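Local coordinates for 2-C-methyl-D-erythritol 2,4-cyclodiphosphate synthase (Francisella tularensis subsp. tularensis, PDB 3RE3), which catalyses, as expected of its family, the cyclisation of 4-diphosphocytidyl-2-C-methyl-D-erythritol 2-phosphate to 2-C-methyl-D-erythritol 2,4-cyclodiphosphate with release of CMP, in isoprenoid precursor synthesis, at residues 78-83 against 123-128; 53-58 against 87-92; 44-49 against 100-105; 15-20 against 107-112. One frame throughout, in Å; residues are numbered along the deposited sequence. Where two conformers were deposited one is given.

The four contacts illustrate how helices pack on one another and on a sheet, with a ligand bound at one end of that layer. Contacts 1 and 2 share helix 79-92, their centres 12 Å apart, and Lys87 of contact 2 packs against Glu127 of contact 1. Contacts 2 and 3 share helix 45-57, whose first turn meets a pyrophosphate in contact 3 and whose last turn offers a carbonyl to sodium in contact 2. Contact 3, about 13 Å from contact 1 between centres, joins this layer to strand 96-105. Contact 4, its centre 14 Å from that of contact 3, reaches the same sheet; it is contacts 3 and 4 that touch pyrophosphate, the latter through His15.

Contact 1. Residues 78-83 against 123-128; sequences DSKFFL and ANILEI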
loop_
_atom_site.group_PDB
_atom_site.type_symbol
_atom_site.label_atom_id
_atom_site.label_comp_id
_atom_site.label_asym_id
_atom_site.label_seq_id
_atom_site.Cartn_x
_atom_site.Cartn_y
_atom_site.Cartn_z
ATOM N N ASP A 78 10.539 5.706 -24.112
ATOM C CA ASP A 78 10.807 4.578 -23.233
ATOM C C ASP A 78 10.755 5.078 -21.796
ATOM O O ASP A 78 11.367 6.090 -21.465
ATOM C CB ASP A 78 12.186 3.986 -23.538
ATOM C CG ASP A 78 12.402 2.636 -22.881
ATOM O OD1 ASP A 78 11.693 2.323 -21.900
ATOM O OD2 ASP A 78 13.282 1.883 -23.347
ATOM N N SER A 79 10.002 4.384 -20.951
ATOM C CA SER A 79 9.798 4.843 -19.584
ATOM C C SER A 79 11.126 4.959 -18.829
ATOM O O SER A 79 11.250 5.730 -17.876
ATOM C CB SER A 79 8.820 3.925 -18.851
ATOM O OG SER A 79 7.731 4.664 -18.318
ATOM N N LYS A 80 12.119 4.193 -19.271
ATOM C CA LYS A 80 13.451 4.267 -18.706
ATOM C C LYS A 80 13.987 5.695 -18.686
ATOM O O LYS A 80 14.740 6.062 -17.789
ATOM C CB LYS A 80 14.411 3.380 -19.489
ATOM C CG LYS A 80 14.145 1.894 -19.364
ATOM C CD LYS A 80 15.248 1.118 -20.068
ATOM C CE LYS A 80 14.811 -0.292 -20.440
ATOM N NZ LYS A 80 15.836 -1.018 -21.250
ATOM N N PHE A 81 13.609 6.474 -19.694
ATOM C CA PHE A 81 14.001 7.871 -19.794
ATOM C C PHE A 81 13.552 8.642 -18.563
ATOM O O PHE A 81 14.353 9.308 -17.906
ATOM C CB PHE A 81 13.391 8.505 -21.046
ATOM C CG PHE A 81 13.403 10.009 -21.035
ATOM C CD1 PHE A 81 14.461 10.708 -21.589
ATOM C CD2 PHE A 81 12.352 10.724 -20.476
ATOM C CE1 PHE A 81 14.478 12.089 -21.579
ATOM C CE2 PHE A 81 12.363 12.106 -20.463
ATOM C CZ PHE A 81 13.428 12.788 -21.015
ATOM N N PHE A 82 12.261 8.547 -18.265
ATOM C CA PHE A 82 11.676 9.250 -17.133
ATOM C C PHE A 82 12.396 8.885 -15.851
ATOM O O PHE A 82 12.734 9.742 -15.038
ATOM C CB PHE A 82 10.195 8.921 -17.015
ATOM C CG PHE A 82 9.405 9.351 -18.199
ATOM C CD1 PHE A 82 8.855 10.617 -18.251
ATOM C CD2 PHE A 82 9.238 8.504 -19.285
ATOM C CE1 PHE A 82 8.128 11.027 -19.357
ATOM C CE2 PHE A 82 8.511 8.907 -20.395
ATOM C CZ PHE A 82 7.959 10.170 -20.430
ATOM N N LEU A 83 12.641 7.595 -15.691
ATOM C CA LEU A 83 13.373 7.101 -14.548
ATOM C C LEU A 83 14.745 7.778 -14.466
ATOM O O LEU A 83 15.245 8.080 -13.379
ATOM C CB LEU A 83 13.522 5.593 -14.644
ATOM C CG LEU A 83 13.974 4.994 -13.337
ATOM C CD1 LEU A 83 13.062 5.490 -12.233
ATOM C CD2 LEU A 83 13.953 3.486 -13.434
ATOM N N ALA A 123 18.238 -1.076 -11.368
ATOM C CA ALA A 123 19.390 -0.820 -10.517
ATOM C C ALA A 123 20.455 -0.077 -11.317
ATOM O O ALA A 123 21.164 0.779 -10.786
ATOM C CB ALA A 123 19.964 -2.119 -9.965
ATOM N N ASN A 124 20.576 -0.436 -12.589
ATOM C CA ASN A 124 21.568 0.171 -13.449
ATOM C C ASN A 124 21.262 1.637 -13.671
ATOM O O ASN A 124 22.105 2.493 -13.447
ATOM C CB ASN A 124 21.655 -0.564 -14.784
ATOM C CG ASN A 124 22.806 -0.079 -15.640
ATOM O OD1 ASN A 124 23.956 -0.415 -15.394
ATOM N ND2 ASN A 124 22.500 0.718 -16.647
ATOM N N ILE A 125 20.045 1.923 -14.109
ATOM C CA ILE A 125 19.661 3.302 -14.411
ATOM C C ILE A 125 19.791 4.161 -13.158
ATOM O O ILE A 125 20.204 5.316 -13.217
ATOM C CB ILE A 125 18.217 3.418 -14.913
ATOM C CG1 ILE A 125 18.071 2.738 -16.269
ATOM C CG2 ILE A 125 17.809 4.886 -15.007
ATOM C CD1 ILE A 125 16.780 1.975 -16.412
ATOM N N LEU A 126 19.424 3.577 -12.025
ATOM C CA LEU A 126 19.382 4.291 -10.765
ATOM C C LEU A 126 20.742 4.282 -10.087
ATOM O O LEU A 126 20.968 4.997 -9.107
ATOM C CB LEU A 126 18.341 3.661 -9.850
ATOM C CG LEU A 126 16.882 3.877 -10.250
ATOM C CD1 LEU A 126 15.956 3.116 -9.312
ATOM C CD2 LEU A 126 16.566 5.369 -10.244
ATOM N N GLU A 127 21.639 3.458 -10.615
ATOM C CA GLU A 127 22.991 3.357 -10.091
ATOM C C GLU A 127 22.977 3.009 -8.613
ATOM O O GLU A 127 23.570 3.707 -7.798
ATOM C CB GLU A 127 23.731 4.661 -10.336
ATOM C CG GLU A 127 23.785 5.022 -11.796
ATOM C CD GLU A 127 24.206 6.447 -12.015
ATOM O OE1 GLU A 127 25.265 6.844 -11.469
ATOM O OE2 GLU A 127 23.465 7.166 -12.723
ATOM N N ILE A 128 22.261 1.943 -8.278
ATOM C CA ILE A 128 22.318 1.347 -6.955
ATOM C C ILE A 128 22.594 -0.137 -7.137
ATOM O O ILE A 128 22.646 -0.642 -8.257
ATOM C CB ILE A 128 20.983 1.455 -6.228
ATOM C CG1 ILE A 128 19.922 0.648 -6.994
ATOM C CG2 ILE A 128 20.569 2.896 -6.066
ATOM C CD1 ILE A 128 18.602 1.356 -7.171
#
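Lys80 and Ile125 meet through aliphatic carbon alone, and the lysine can be followed outward atom by atom. Its CB stands 4.1 Å from Ile125 CD1. The next carbon, Lys80 CG, approaches that methyl to 4.0 Å, and Lys80 CD, at 4.1 Å from Ile125 CD1, is the last to touch it. Beyond this the extended chain leads CE and NZ away, so the methylene stem packs while the charged end leaves the contact. The two side chains cross at about a right angle, with the isoleucine methyl set against the flank of the stem.

One turn further along the helix, Leu83 points at the opposite segment. With its CG anti to the backbone N (chi1 -166°), the leucine lays its branch point 4.2 Å from Ile125 CG2. Ile125 thus turns CD1 chiefly to Lys80 and CG2 to Leu83. Leu83 CD1 also reaches Leu126 CD2 at 4.0 Å, these two leucines again meeting nearly at right angles.

Each segment includes a helix end. Asp78 is the N-cap of helix 79-92: its OD1 accepts from Lys80 N at 3.3 Å, from 55° out of the carboxylate plane. Helix 115-126 closes in a Schellman motif at Glu127, with Ile128 N bonded to Ala123 O at 3.0 Å.

Leu83 continues into Ile47, Leu50 and Cys51 of helix 45-57 and touches Leu122, while Leu126 rests on Ile100 of strand 96-105; the contact thus lies where three helices gather beside the sheet.

Contact 2. Residues 53-58 against 87-92; sequences AILGAL and KKMLDK. With NA (sodium ion), chain F.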
loop_
_atom_site.group_PDB
_atom_site.type_symbol
_atom_site.label_atom_id
_atom_site.label_comp_id
_atom_site.label_asym_id
_atom_site.label_seq_id
_atom_site.Cartn_x
_atom_site.Cartn_y
_atom_site.Cartn_z
ATOM N N ALA A 53 6.908 7.142 -6.250
ATOM C CA ALA A 53 7.388 6.918 -4.890
ATOM C C ALA A 53 8.540 7.869 -4.570
ATOM O O ALA A 53 8.623 8.449 -3.482
ATOM C CB ALA A 53 7.825 5.470 -4.706
ATOM N N ILE A 54 9.428 8.020 -5.540
ATOM C CA ILE A 54 10.608 8.850 -5.377
ATOM C C ILE A 54 10.241 10.331 -5.263
ATOM O O ILE A 54 10.667 11.002 -4.333
ATOM C CB ILE A 54 11.619 8.585 -6.499
ATOM C CG1 ILE A 54 12.334 7.259 -6.224
ATOM C CG2 ILE A 54 12.624 9.713 -6.602
ATOM C CD1 ILE A 54 13.134 6.721 -7.383
ATOM N N LEU A 55 9.434 10.836 -6.189
ATOM C CA LEU A 55 8.970 12.210 -6.095
ATOM C C LEU A 55 8.128 12.352 -4.851
ATOM O O LEU A 55 8.106 13.404 -4.222
ATOM C CB LEU A 55 8.161 12.594 -7.321
ATOM C CG LEU A 55 8.963 12.431 -8.607
ATOM C CD1 LEU A 55 8.103 12.520 -9.841
ATOM C CD2 LEU A 55 10.056 13.467 -8.664
ATOM N N GLY A 56 7.431 11.283 -4.492
ATOM C CA GLY A 56 6.661 11.300 -3.267
ATOM C C GLY A 56 7.548 11.548 -2.059
ATOM O O GLY A 56 7.319 12.461 -1.280
ATOM N N ALA A 57 8.571 10.723 -1.910
ATOM C CA ALA A 57 9.515 10.880 -0.809
ATOM C C ALA A 57 10.096 12.300 -0.708
ATOM O O ALA A 57 10.287 12.805 0.384
ATOM C CB ALA A 57 10.637 9.849 -0.930
ATOM N N LEU A 58 10.321 12.940 -1.853
ATOM C CA LEU A 58 10.892 14.283 -1.922
ATOM C C LEU A 58 9.894 15.450 -1.784
ATOM O O LEU A 58 10.308 16.596 -1.885
ATOM C CB LEU A 58 11.631 14.464 -3.254
ATOM C CG LEU A 58 12.704 13.471 -3.706
ATOM C CD1 LEU A 58 13.278 13.874 -5.055
ATOM C CD2 LEU A 58 13.822 13.356 -2.690
ATOM N N LYS A 87 16.203 10.230 -11.601
ATOM C CA LYS A 87 17.526 10.036 -11.009
ATOM C C LYS A 87 18.267 11.375 -10.863
ATOM O O LYS A 87 18.899 11.634 -9.845
ATOM C CB LYS A 87 18.334 9.035 -11.842
ATOM C CG LYS A 87 19.846 9.070 -11.634
ATOM C CD LYS A 87 20.224 8.703 -10.222
ATOM C CE LYS A 87 21.722 8.621 -10.071
ATOM N NZ LYS A 87 22.101 8.404 -8.650
ATOM N N LYS A 88 18.174 12.225 -11.881
ATOM C CA LYS A 88 18.782 13.544 -11.834
ATOM C C LYS A 88 18.105 14.439 -10.795
ATOM O O LYS A 88 18.778 15.091 -9.998
ATOM C CB LYS A 88 18.710 14.230 -13.196
ATOM C CG LYS A 88 19.618 13.672 -14.285
ATOM C CD LYS A 88 19.447 14.521 -15.549
ATOM C CE LYS A 88 19.759 13.760 -16.837
ATOM N NZ LYS A 88 19.544 14.617 -18.049
HETATM N N MSE A 89 16.777 14.496 -10.814
HETATM C CA MSE A 89 16.054 15.296 -9.827
HETATM C C MSE A 89 16.471 14.866 -8.434
HETATM O O MSE A 89 16.719 15.694 -7.563
HETATM C CB MSE A 89 14.545 15.154 -9.999
HETATM C CG MSE A 89 14.063 15.575 -11.381
HETATM SE SE MSE A 89 12.113 15.625 -11.617
HETATM C CE MSE A 89 12.053 16.827 -13.160
ATOM N N LEU A 90 16.570 13.559 -8.240
ATOM C CA LEU A 90 17.045 13.016 -6.979
ATOM C C LEU A 90 18.414 13.593 -6.572
ATOM O O LEU A 90 18.621 13.958 -5.412
ATOM C CB LEU A 90 17.072 11.490 -7.044
ATOM C CG LEU A 90 17.437 10.693 -5.796
ATOM C CD1 LEU A 90 16.468 10.950 -4.660
ATOM C CD2 LEU A 90 17.460 9.225 -6.145
ATOM N N ASP A 91 19.346 13.687 -7.516
ATOM C CA ASP A 91 20.678 14.206 -7.188
ATOM C C ASP A 91 20.646 15.697 -6.853
ATOM O O ASP A 91 21.317 16.142 -5.927
ATOM C CB ASP A 91 21.685 13.918 -8.308
ATOM C CG ASP A 91 21.936 12.421 -8.506
ATOM O OD1 ASP A 91 21.431 11.614 -7.694
ATOM O OD2 ASP A 91 22.648 12.052 -9.469
ATOM N N LYS A 92 19.860 16.465 -7.600
ATOM C CA LYS A 92 19.730 17.902 -7.355
ATOM C C LYS A 92 19.163 18.187 -5.974
ATOM O O LYS A 92 19.458 19.216 -5.385
ATOM C CB LYS A 92 18.838 18.574 -8.408
ATOM C CG LYS A 92 19.290 18.405 -9.856
ATOM C CD LYS A 92 20.534 19.223 -10.166
ATOM C CE LYS A 92 20.706 19.440 -11.670
ATOM N NZ LYS A 92 19.710 20.406 -12.224
HETATM NA NA NA F . 6.968 13.550 1.410
#
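No ring or other flat group stacks where Leu58 and Leu90 meet; branched aliphatic chains and a selenium atom make this contact, and the neighbouring aromatic Tyr95 touches both leucines from outside the two segments. Leu58 CD2 lies 4.1 Å from Leu90 CD1, the two side chains crossing at about a right angle. That same Leu90 methyl is 4.5 Å from Ile54 CG2. Ile54 and Leu58 are one turn apart, so Leu90 CD1 is met by both. Its position follows from the first torsion, which sets CG of Leu90 anti to the backbone N (chi1 -175°).

Beside this group, selenomethionine Met89 stretches out its extended chain and brings SE to 4.2 Å from Leu55 CD2. The backbones remain well separated, with 7.8 Å between Ile54 CA and Leu90 CA, leaving the side chains to fill the interval.

Lys87 NZ makes a weak bond and salt bridge to Asp91 OD1 at 3.4 Å. Gly56 O lies 2.9 Å from a sodium ion that is also held by Asn99 OD1 of a neighbouring subunit, so the end of helix 45-57 takes part in a metal link between chains.

Leu58, just past the end of helix 45-57, and Leu90 of helix 79-92 both rest on Leu160 of strand 151-161; the two helices thus pack over the sheet, an arrangement in keeping with the alpha-beta half sandwich of this enzyme.

Contact 3. Residues 44-49 against 100-105; sequences DVLIHA and IDCTII. With POP (pyrophosphate 2-), chain E.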
loop_
_atom_site.group_PDB
_atom_site.type_symbol
_atom_site.label_atom_id
_atom_site.label_comp_id
_atom_site.label_asym_id
_atom_site.label_seq_id
_atom_site.Cartn_x
_atom_site.Cartn_y
_atom_site.Cartn_z
ATOM N N ASP A 44 4.563 2.009 -18.549
ATOM C CA ASP A 44 5.164 0.967 -17.729
ATOM C C ASP A 44 4.688 1.158 -16.283
ATOM O O ASP A 44 5.080 2.092 -15.591
ATOM C CB ASP A 44 6.683 1.090 -17.818
ATOM C CG ASP A 44 7.422 0.070 -16.969
ATOM O OD1 ASP A 44 6.874 -0.425 -15.958
ATOM O OD2 ASP A 44 8.580 -0.220 -17.320
ATOM N N VAL A 45 3.857 0.241 -15.818
ATOM C CA VAL A 45 3.198 0.405 -14.529
ATOM C C VAL A 45 4.200 0.477 -13.361
ATOM O O VAL A 45 3.999 1.237 -12.407
ATOM C CB VAL A 45 2.094 -0.674 -14.311
ATOM C CG1 VAL A 45 2.701 -2.050 -14.134
ATOM C CG2 VAL A 45 1.209 -0.328 -13.144
ATOM N N LEU A 46 5.279 -0.297 -13.433
ATOM C CA LEU A 46 6.243 -0.320 -12.334
ATOM C C LEU A 46 7.090 0.947 -12.291
ATOM O O LEU A 46 7.213 1.585 -11.253
ATOM C CB LEU A 46 7.129 -1.569 -12.381
ATOM C CG LEU A 46 8.009 -1.734 -11.140
ATOM C CD1 LEU A 46 8.629 -3.116 -11.022
ATOM C CD2 LEU A 46 9.095 -0.698 -11.150
ATOM N N ILE A 47 7.679 1.311 -13.420
ATOM C CA ILE A 47 8.517 2.488 -13.431
ATOM C C ILE A 47 7.670 3.701 -13.049
ATOM O O ILE A 47 8.153 4.661 -12.455
ATOM C CB ILE A 47 9.212 2.677 -14.782
ATOM C CG1 ILE A 47 10.265 1.585 -14.963
ATOM C CG2 ILE A 47 9.842 4.064 -14.881
ATOM C CD1 ILE A 47 11.240 1.845 -16.086
ATOM N N HIS A 48 6.399 3.647 -13.394
ATOM C CA HIS A 48 5.491 4.725 -13.047
ATOM C C HIS A 48 5.303 4.829 -11.528
ATOM O O HIS A 48 5.543 5.885 -10.943
ATOM C CB HIS A 48 4.146 4.535 -13.753
ATOM C CG HIS A 48 3.242 5.723 -13.662
ATOM N ND1 HIS A 48 2.645 6.288 -14.766
ATOM C CD2 HIS A 48 2.820 6.443 -12.595
ATOM C CE1 HIS A 48 1.902 7.314 -14.386
ATOM N NE2 HIS A 48 1.992 7.428 -13.075
ATOM N N ALA A 49 4.898 3.738 -10.885
ATOM C CA ALA A 49 4.722 3.765 -9.445
ATOM C C ALA A 49 6.059 4.131 -8.766
ATOM O O ALA A 49 6.097 4.827 -7.748
ATOM C CB ALA A 49 4.217 2.427 -8.957
ATOM N N ILE A 100 14.575 0.138 -2.316
ATOM C CA ILE A 100 13.264 0.180 -2.942
ATOM C C ILE A 100 12.595 -1.179 -2.889
ATOM O O ILE A 100 13.226 -2.190 -3.205
ATOM C CB ILE A 100 13.378 0.591 -4.407
ATOM C CG1 ILE A 100 13.868 2.031 -4.498
ATOM C CG2 ILE A 100 12.035 0.416 -5.100
ATOM C CD1 ILE A 100 14.297 2.426 -5.874
ATOM N N ASP A 101 11.323 -1.200 -2.493
ATOM C CA ASP A 101 10.529 -2.431 -2.535
ATOM C C ASP A 101 9.316 -2.340 -3.468
ATOM O O ASP A 101 8.528 -1.403 -3.386
ATOM C CB ASP A 101 10.084 -2.835 -1.131
ATOM C CG ASP A 101 9.754 -4.316 -1.038
ATOM O OD1 ASP A 101 10.019 -5.043 -2.018
ATOM O OD2 ASP A 101 9.252 -4.764 0.014
ATOM N N CYS A 102 9.162 -3.316 -4.352
ATOM C CA CYS A 102 8.071 -3.275 -5.332
ATOM C C CYS A 102 7.224 -4.519 -5.238
ATOM O O CYS A 102 7.744 -5.637 -5.123
ATOM C CB CYS A 102 8.602 -3.168 -6.759
ATOM S SG CYS A 102 9.719 -1.806 -7.062
ATOM N N THR A 103 5.911 -4.313 -5.273
ATOM C CA THR A 103 4.966 -5.411 -5.389
ATOM C C THR A 103 4.114 -5.250 -6.654
ATOM O O THR A 103 3.297 -4.343 -6.771
ATOM C CB THR A 103 4.073 -5.516 -4.147
ATOM O OG1 THR A 103 4.894 -5.539 -2.976
ATOM C CG2 THR A 103 3.214 -6.780 -4.195
ATOM N N ILE A 104 4.331 -6.143 -7.602
ATOM C CA ILE A 104 3.497 -6.220 -8.786
ATOM C C ILE A 104 2.292 -7.107 -8.520
ATOM O O ILE A 104 2.442 -8.252 -8.105
ATOM C CB ILE A 104 4.279 -6.809 -9.955
ATOM C CG1 ILE A 104 5.525 -5.962 -10.215
ATOM C CG2 ILE A 104 3.393 -6.915 -11.193
ATOM C CD1 ILE A 104 6.468 -6.572 -11.204
ATOM N N ILE A 105 1.103 -6.563 -8.748
ATOM C CA ILE A 105 -0.132 -7.317 -8.566
ATOM C C ILE A 105 -0.772 -7.670 -9.904
ATOM O O ILE A 105 -1.273 -6.797 -10.606
ATOM C CB ILE A 105 -1.121 -6.505 -7.720
ATOM C CG1 ILE A 105 -0.392 -5.958 -6.488
ATOM C CG2 ILE A 105 -2.347 -7.353 -7.369
ATOM C CD1 ILE A 105 -1.262 -5.212 -5.536
HETATM P P1 POP E . -1.759 5.011 -15.024
HETATM O O1 POP E . -1.027 6.076 -14.240
HETATM O O2 POP E . -2.926 4.511 -14.202
HETATM O O3 POP E . -2.271 5.607 -16.313
HETATM O O POP E . -0.750 3.790 -15.355
HETATM P P2 POP E . 0.020 3.597 -16.767
HETATM O O4 POP E . 1.166 2.639 -16.543
HETATM O O5 POP E . -0.915 3.037 -17.816
HETATM O O6 POP E . 0.590 4.914 -17.242
#
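Leu46, in the first turn of helix 45-57, faces Ile104 of strand 96-105 across 7.4 Å between their CA atoms, a helix-on-sheet packing within the alpha-beta half sandwich of the YgbB family. One leucine carries the contact. With CG anti to the backbone N (chi1 -172°), its side chain is directed to the strand, and CD1 makes the contact. There Leu46 CD1 comes within 4.1 Å of Ile104 CD1, the side chains crossing at about a right angle. It also approaches Cys102 CB at 4.3 Å. Cys102 and Ile104 are two residues apart on the strand, so both serve the face turned to the helix, and the leucine methyl touches both.

Thr103, between them, points away from the helix; its OG1 bonds to His10 ND1 of a neighbouring subunit and to Lys136 NZ of its own chain. The strand therefore has helix packing on one side and the trimer interface on the other.

Asp44, just before the helix, is its N-cap residue, and its OD1 accepts the capping bonds. Ile47 N donates to Asp44 OD1 at 3.2 Å and nearly straight (169°), reaching the oxygen from well above the carboxylate plane. Leu46 N adds a weak, bent bond to Asp44 OD1 at 3.0 Å.

Bound pyrophosphate lies alongside the first turn of this helix, its O4 3.6 Å from Val45 CA. One turn on, pyrophosphate O1 sits over one face of the His48 ring, with His48 CE1 3.2 Å away.

Contact 4. Residues 15-20 against 107-112; sequences HKFTSA and QAPKML
At the rim of the sheet, where strand 6-16 gives way to a loop, Phe17 meets Ala108 and Pro109 in the loop that connects strand 96-105 to helix 115-126. The ring does the touching with its far end. Phe17 CZ lies 3.4 Å from Ala108 O, which stands at the ring edge and near its plane. Phe17 CE1 is next, at 4.0 Å from the same Ala108 O. The carbonyl thus looks onto the slightly positive hydrogen rim of the aromatic ring, a weak electrostatic match at most. Pro109 adds an apolar touch, its CD 4.2 Å from Phe17 CZ and approaching obliquely.

The peptide bond between Ala108 and Pro109 is cis, folding the loop sharply at the point where the phenylalanine meets it. Phe17 also leans on Ile152 of the adjacent strand 151-161.

Lys16 N bonds to Glu141 OE1 of a neighbouring subunit, and a pyrophosphate touches His15 and lies about 10 Å from the side chain of Phe17. Loops at strand ends, lying near both a phosphate ligand and a subunit boundary, are consistent with the active sites of this trimeric synthase family, which form between adjacent subunits.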
loop_
_atom_site.group_PDB
_atom_site.type_symbol
_atom_site.label_atom_id
_atom_site.label_comp_id
_atom_site.label_asym_id
_atom_site.label_seq_id
_atom_site.Cartn_x
_atom_site.Cartn_y
_atom_site.Cartn_z
ATOM N N HIS A 15 -2.567 -0.335 -14.615
ATOM C CA HIS A 15 -2.618 -0.378 -16.061
ATOM C C HIS A 15 -3.778 -1.248 -16.495
ATOM O O HIS A 15 -3.887 -2.391 -16.057
ATOM C CB HIS A 15 -1.337 -0.961 -16.628
ATOM C CG HIS A 15 -1.304 -0.966 -18.119
ATOM N ND1 HIS A 15 -0.989 -2.085 -18.856
ATOM C CD2 HIS A 15 -1.581 0.012 -19.012
ATOM C CE1 HIS A 15 -1.058 -1.793 -20.142
ATOM N NE2 HIS A 15 -1.415 -0.527 -20.264
ATOM N N LYS A 16 -4.651 -0.697 -17.339
ATOM C CA LYS A 16 -5.713 -1.475 -17.958
ATOM C C LYS A 16 -5.197 -2.111 -19.246
ATOM O O LYS A 16 -4.668 -1.421 -20.118
ATOM C CB LYS A 16 -6.953 -0.607 -18.234
ATOM C CG LYS A 16 -7.933 -1.211 -19.255
ATOM C CD LYS A 16 -9.343 -0.604 -19.183
ATOM C CE LYS A 16 -9.370 0.875 -19.575
ATOM N NZ LYS A 16 -10.672 1.542 -19.227
ATOM N N PHE A 17 -5.334 -3.429 -19.347
ATOM C CA PHE A 17 -5.010 -4.129 -20.586
ATOM C C PHE A 17 -5.879 -3.627 -21.726
ATOM O O PHE A 17 -7.091 -3.425 -21.563
ATOM C CB PHE A 17 -5.223 -5.632 -20.443
ATOM C CG PHE A 17 -4.258 -6.305 -19.511
ATOM C CD1 PHE A 17 -4.719 -7.013 -18.417
ATOM C CD2 PHE A 17 -2.887 -6.236 -19.735
ATOM C CE1 PHE A 17 -3.833 -7.638 -17.547
ATOM C CE2 PHE A 17 -2.003 -6.857 -18.886
ATOM C CZ PHE A 17 -2.473 -7.558 -17.783
ATOM N N THR A 18 -5.253 -3.455 -22.887
ATOM C CA THR A 18 -5.953 -3.026 -24.093
ATOM C C THR A 18 -6.054 -4.163 -25.110
ATOM O O THR A 18 -5.053 -4.573 -25.689
ATOM C CB THR A 18 -5.209 -1.856 -24.750
ATOM O OG1 THR A 18 -3.798 -2.026 -24.551
ATOM C CG2 THR A 18 -5.642 -0.533 -24.132
ATOM N N SER A 19 -7.252 -4.695 -25.293
ATOM C CA SER A 19 -7.415 -5.815 -26.201
ATOM C C SER A 19 -7.034 -5.393 -27.610
ATOM O O SER A 19 -7.458 -4.344 -28.088
ATOM C CB SER A 19 -8.853 -6.336 -26.170
ATOM O OG SER A 19 -9.780 -5.277 -26.330
ATOM N N ALA A 20 -6.209 -6.200 -28.260
ATOM C CA ALA A 20 -5.935 -5.998 -29.671
ATOM C C ALA A 20 -7.073 -6.643 -30.475
ATOM O O ALA A 20 -7.397 -7.818 -30.289
ATOM C CB ALA A 20 -4.575 -6.583 -30.049
ATOM N N GLN A 107 -2.839 -11.114 -12.236
ATOM C CA GLN A 107 -3.252 -12.505 -12.394
ATOM C C GLN A 107 -2.415 -13.110 -13.509
ATOM O O GLN A 107 -2.179 -14.320 -13.554
ATOM C CB GLN A 107 -4.750 -12.621 -12.670
ATOM C CG GLN A 107 -5.309 -14.000 -12.394
ATOM C CD GLN A 107 -5.187 -14.394 -10.938
ATOM O OE1 GLN A 107 -5.244 -13.552 -10.042
ATOM N NE2 GLN A 107 -5.022 -15.683 -10.694
ATOM N N ALA A 108 -1.948 -12.231 -14.390
ATOM C CA ALA A 108 -1.061 -12.597 -15.487
ATOM C C ALA A 108 -0.687 -11.321 -16.253
ATOM O O ALA A 108 -1.298 -10.276 -16.031
ATOM C CB ALA A 108 -1.728 -13.623 -16.397
ATOM N N PRO A 109 0.346 -11.380 -17.119
ATOM C CA PRO A 109 1.198 -12.533 -17.460
ATOM C C PRO A 109 2.048 -13.011 -16.293
ATOM O O PRO A 109 2.068 -12.373 -15.237
ATOM C CB PRO A 109 2.121 -11.974 -18.548
ATOM C CG PRO A 109 2.154 -10.499 -18.288
ATOM C CD PRO A 109 0.773 -10.156 -17.819
ATOM N N LYS A 110 2.789 -14.095 -16.491
ATOM C CA LYS A 110 3.622 -14.584 -15.409
ATOM C C LYS A 110 4.915 -13.757 -15.351
ATOM O O LYS A 110 5.680 -13.702 -16.320
ATOM C CB LYS A 110 3.899 -16.081 -15.544
ATOM C CG LYS A 110 4.342 -16.702 -14.229
ATOM C CD LYS A 110 5.102 -18.008 -14.429
ATOM C CE LYS A 110 5.646 -18.547 -13.101
ATOM N NZ LYS A 110 4.570 -18.956 -12.140
HETATM N N MSE A 111 5.125 -13.103 -14.207
HETATM C CA MSE A 111 6.236 -12.180 -13.987
HETATM C C MSE A 111 7.547 -12.874 -13.650
HETATM O O MSE A 111 8.616 -12.390 -14.001
HETATM C CB MSE A 111 5.908 -11.233 -12.834
HETATM C CG MSE A 111 4.708 -10.354 -13.055
HETATM SE SE MSE A 111 4.887 -9.220 -14.620
HETATM C CE MSE A 111 3.023 -8.664 -14.687
ATOM N N LEU A 112 7.457 -14.006 -12.960
ATOM C CA LEU A 112 8.627 -14.633 -12.357
ATOM C C LEU A 112 9.884 -14.691 -13.246
ATOM O O LEU A 112 10.987 -14.379 -12.786
ATOM C CB LEU A 112 8.275 -16.029 -11.846
ATOM C CG LEU A 112 9.457 -16.760 -11.207
ATOM C CD1 LEU A 112 9.948 -16.037 -9.945
ATOM C CD2 LEU A 112 9.097 -18.210 -10.912
#